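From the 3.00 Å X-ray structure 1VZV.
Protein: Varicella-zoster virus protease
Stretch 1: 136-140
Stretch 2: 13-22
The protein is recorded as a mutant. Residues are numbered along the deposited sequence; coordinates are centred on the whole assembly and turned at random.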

# COMPACT_ATOMS: atom_id res chain seq x y z
N GLY A 136 -14.48 -0.52 1.62
CA GLY A 136 -15.33 0.41 2.32
C GLY A 136 -16.02 -0.16 3.53
O GLY A 136 -16.04 -1.37 3.76
N ARG A 137 -16.60 0.74 4.31
CA ARG A 137 -17.34 0.39 5.51
C ARG A 137 -18.56 -0.48 5.17
O ARG A 137 -18.98 -1.31 6.00
CB ARG A 137 -17.84 1.67 6.16
CG ARG A 137 -17.07 2.93 5.75
CD ARG A 137 -16.00 3.26 6.78
NE ARG A 137 -16.60 3.28 8.11
CZ ARG A 137 -17.67 4.00 8.45
NH1 ARG A 137 -18.24 4.84 7.57
NH2 ARG A 137 -18.15 3.90 9.68
N ARG A 138 -19.15 -0.28 3.98
CA ARG A 138 -20.35 -1.01 3.53
C ARG A 138 -20.14 -2.36 2.86
O ARG A 138 -19.10 -2.62 2.28
CB ARG A 138 -21.25 -0.09 2.72
CG ARG A 138 -21.91 0.92 3.64
CD ARG A 138 -22.62 2.11 3.00
NE ARG A 138 -22.99 3.05 4.07
CZ ARG A 138 -23.41 4.29 3.90
NH1 ARG A 138 -23.57 4.81 2.69
NH2 ARG A 138 -23.68 5.01 4.98
N VAL A 139 -21.19 -3.18 2.86
CA VAL A 139 -21.09 -4.55 2.36
C VAL A 139 -21.06 -4.97 0.87
O VAL A 139 -20.70 -6.12 0.59
CB VAL A 139 -22.08 -5.48 3.13
CG1 VAL A 139 -21.92 -5.28 4.63
CG2 VAL A 139 -23.52 -5.23 2.69
N GLY A 140 -21.48 -4.14 -0.06
CA GLY A 140 -21.42 -4.57 -1.46
C GLY A 140 -20.65 -3.53 -2.26
O GLY A 140 -20.74 -3.50 -3.50
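Stretch 2, residues 13-22: SKDEGELNIT

Residues 13-22 lie on residues 136-140 as an irregular segment, with neither stretch forming a regular helix or strand. The segment opens with a type I beta turn from Ser 13 to Glu 16, closed by Glu 16 N to Ser 13 O (2.9 Å). The contacts run in roughly opposite order along the two stretches, Val 139 meeting Lys 14 and Asp 15 while Arg 137 reaches Leu 19. The backbones come nearest at Arg 138 and Asp 15, whose CA atoms are 4.5 Å apart.

The side chain of Arg 138, m at chi1 and extended through chi2 and chi3, runs past Asp 15, with Arg 138 CG 3.3 Å from Asp 15 CB, and carries the guanidinium to Leu 19 and Ile 21. Arg 138 NE and Asp 15 OD2 form a salt bridge at 3.5 Å; because the oxygen lies well out of the guanidinium plane, the attraction is one of charge alone. Over one face of the group lies Ile 21 CG1, 3.5 Å from Arg 138 NH1.

Leu 19 points toward stretch 1 and packs against both arginines: Leu 19 CB is 3.5 Å from Arg 138 NE, and Leu 19 CD1 is 3.0 Å from Arg 137 NH1. Val 139 CG2 lies 3.1 Å from Lys 14 CB. The contact buries 414 Å², without a hydrogen bond between the stretches among the modelled atoms.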

# COMPACT_ATOMS: atom_id res chain seq x y z
N SER A 13 -30.03 -2.59 3.95
CA SER A 13 -29.92 -3.34 5.19
C SER A 13 -28.53 -3.89 5.50
O SER A 13 -27.89 -3.48 6.47
N LYS A 14 -28.06 -4.79 4.65
CA LYS A 14 -26.77 -5.46 4.79
C LYS A 14 -25.55 -4.66 5.34
O LYS A 14 -24.79 -5.19 6.20
CB LYS A 14 -26.41 -6.15 3.47
N ASP A 15 -25.35 -3.43 4.86
CA ASP A 15 -24.23 -2.58 5.30
C ASP A 15 -24.19 -2.37 6.82
O ASP A 15 -23.14 -1.99 7.35
CB ASP A 15 -24.25 -1.24 4.60
CG ASP A 15 -25.52 -0.43 4.88
OD1 ASP A 15 -26.46 -0.94 5.54
OD2 ASP A 15 -25.56 0.73 4.42
N GLU A 16 -25.32 -2.59 7.51
CA GLU A 16 -25.47 -2.48 8.98
C GLU A 16 -25.86 -1.12 9.50
O GLU A 16 -26.04 -0.17 8.74
CB GLU A 16 -24.20 -2.97 9.71
N GLY A 17 -26.03 -1.04 10.82
CA GLY A 17 -26.41 0.21 11.49
C GLY A 17 -25.66 1.48 11.08
O GLY A 17 -24.58 1.40 10.48
N GLU A 18 -26.23 2.63 11.45
CA GLU A 18 -25.68 3.95 11.11
C GLU A 18 -25.47 4.06 9.60
O GLU A 18 -26.26 4.69 8.89
CB GLU A 18 -24.36 4.23 11.84
CG GLU A 18 -24.53 4.65 13.31
CD GLU A 18 -24.15 3.54 14.29
OE1 GLU A 18 -24.86 2.48 14.30
OE2 GLU A 18 -23.16 3.75 15.06
N LEU A 19 -24.41 3.40 9.12
CA LEU A 19 -24.06 3.34 7.70
C LEU A 19 -25.28 3.00 6.88
O LEU A 19 -25.34 3.36 5.70
CB LEU A 19 -23.05 2.22 7.47
CG LEU A 19 -21.63 2.34 7.99
CD1 LEU A 19 -20.99 3.56 7.36
CD2 LEU A 19 -21.59 2.42 9.51
N ASN A 20 -26.20 2.25 7.48
CA ASN A 20 -27.42 1.81 6.80
C ASN A 20 -28.14 2.85 5.96
O ASN A 20 -28.42 3.96 6.42
CB ASN A 20 -28.40 1.15 7.78
CG ASN A 20 -28.72 -0.31 7.39
OD1 ASN A 20 -29.25 -0.57 6.30
ND2 ASN A 20 -28.38 -1.25 8.27
N ILE A 21 -28.39 2.50 4.70
CA ILE A 21 -29.09 3.35 3.75
C ILE A 21 -30.45 2.68 3.46
O ILE A 21 -30.56 1.44 3.44
CB ILE A 21 -28.24 3.52 2.46
CG1 ILE A 21 -27.02 4.39 2.77
CG2 ILE A 21 -29.07 4.16 1.36
CD1 ILE A 21 -27.35 5.64 3.59
N THR A 22 -31.50 3.47 3.29
CA THR A 22 -32.81 2.87 3.07
C THR A 22 -33.60 3.68 2.05
O THR A 22 -33.28 4.87 1.82
CB THR A 22 -33.60 2.83 4.39
OG1 THR A 22 -34.08 4.16 4.70
CG2 THR A 22 -32.71 2.32 5.57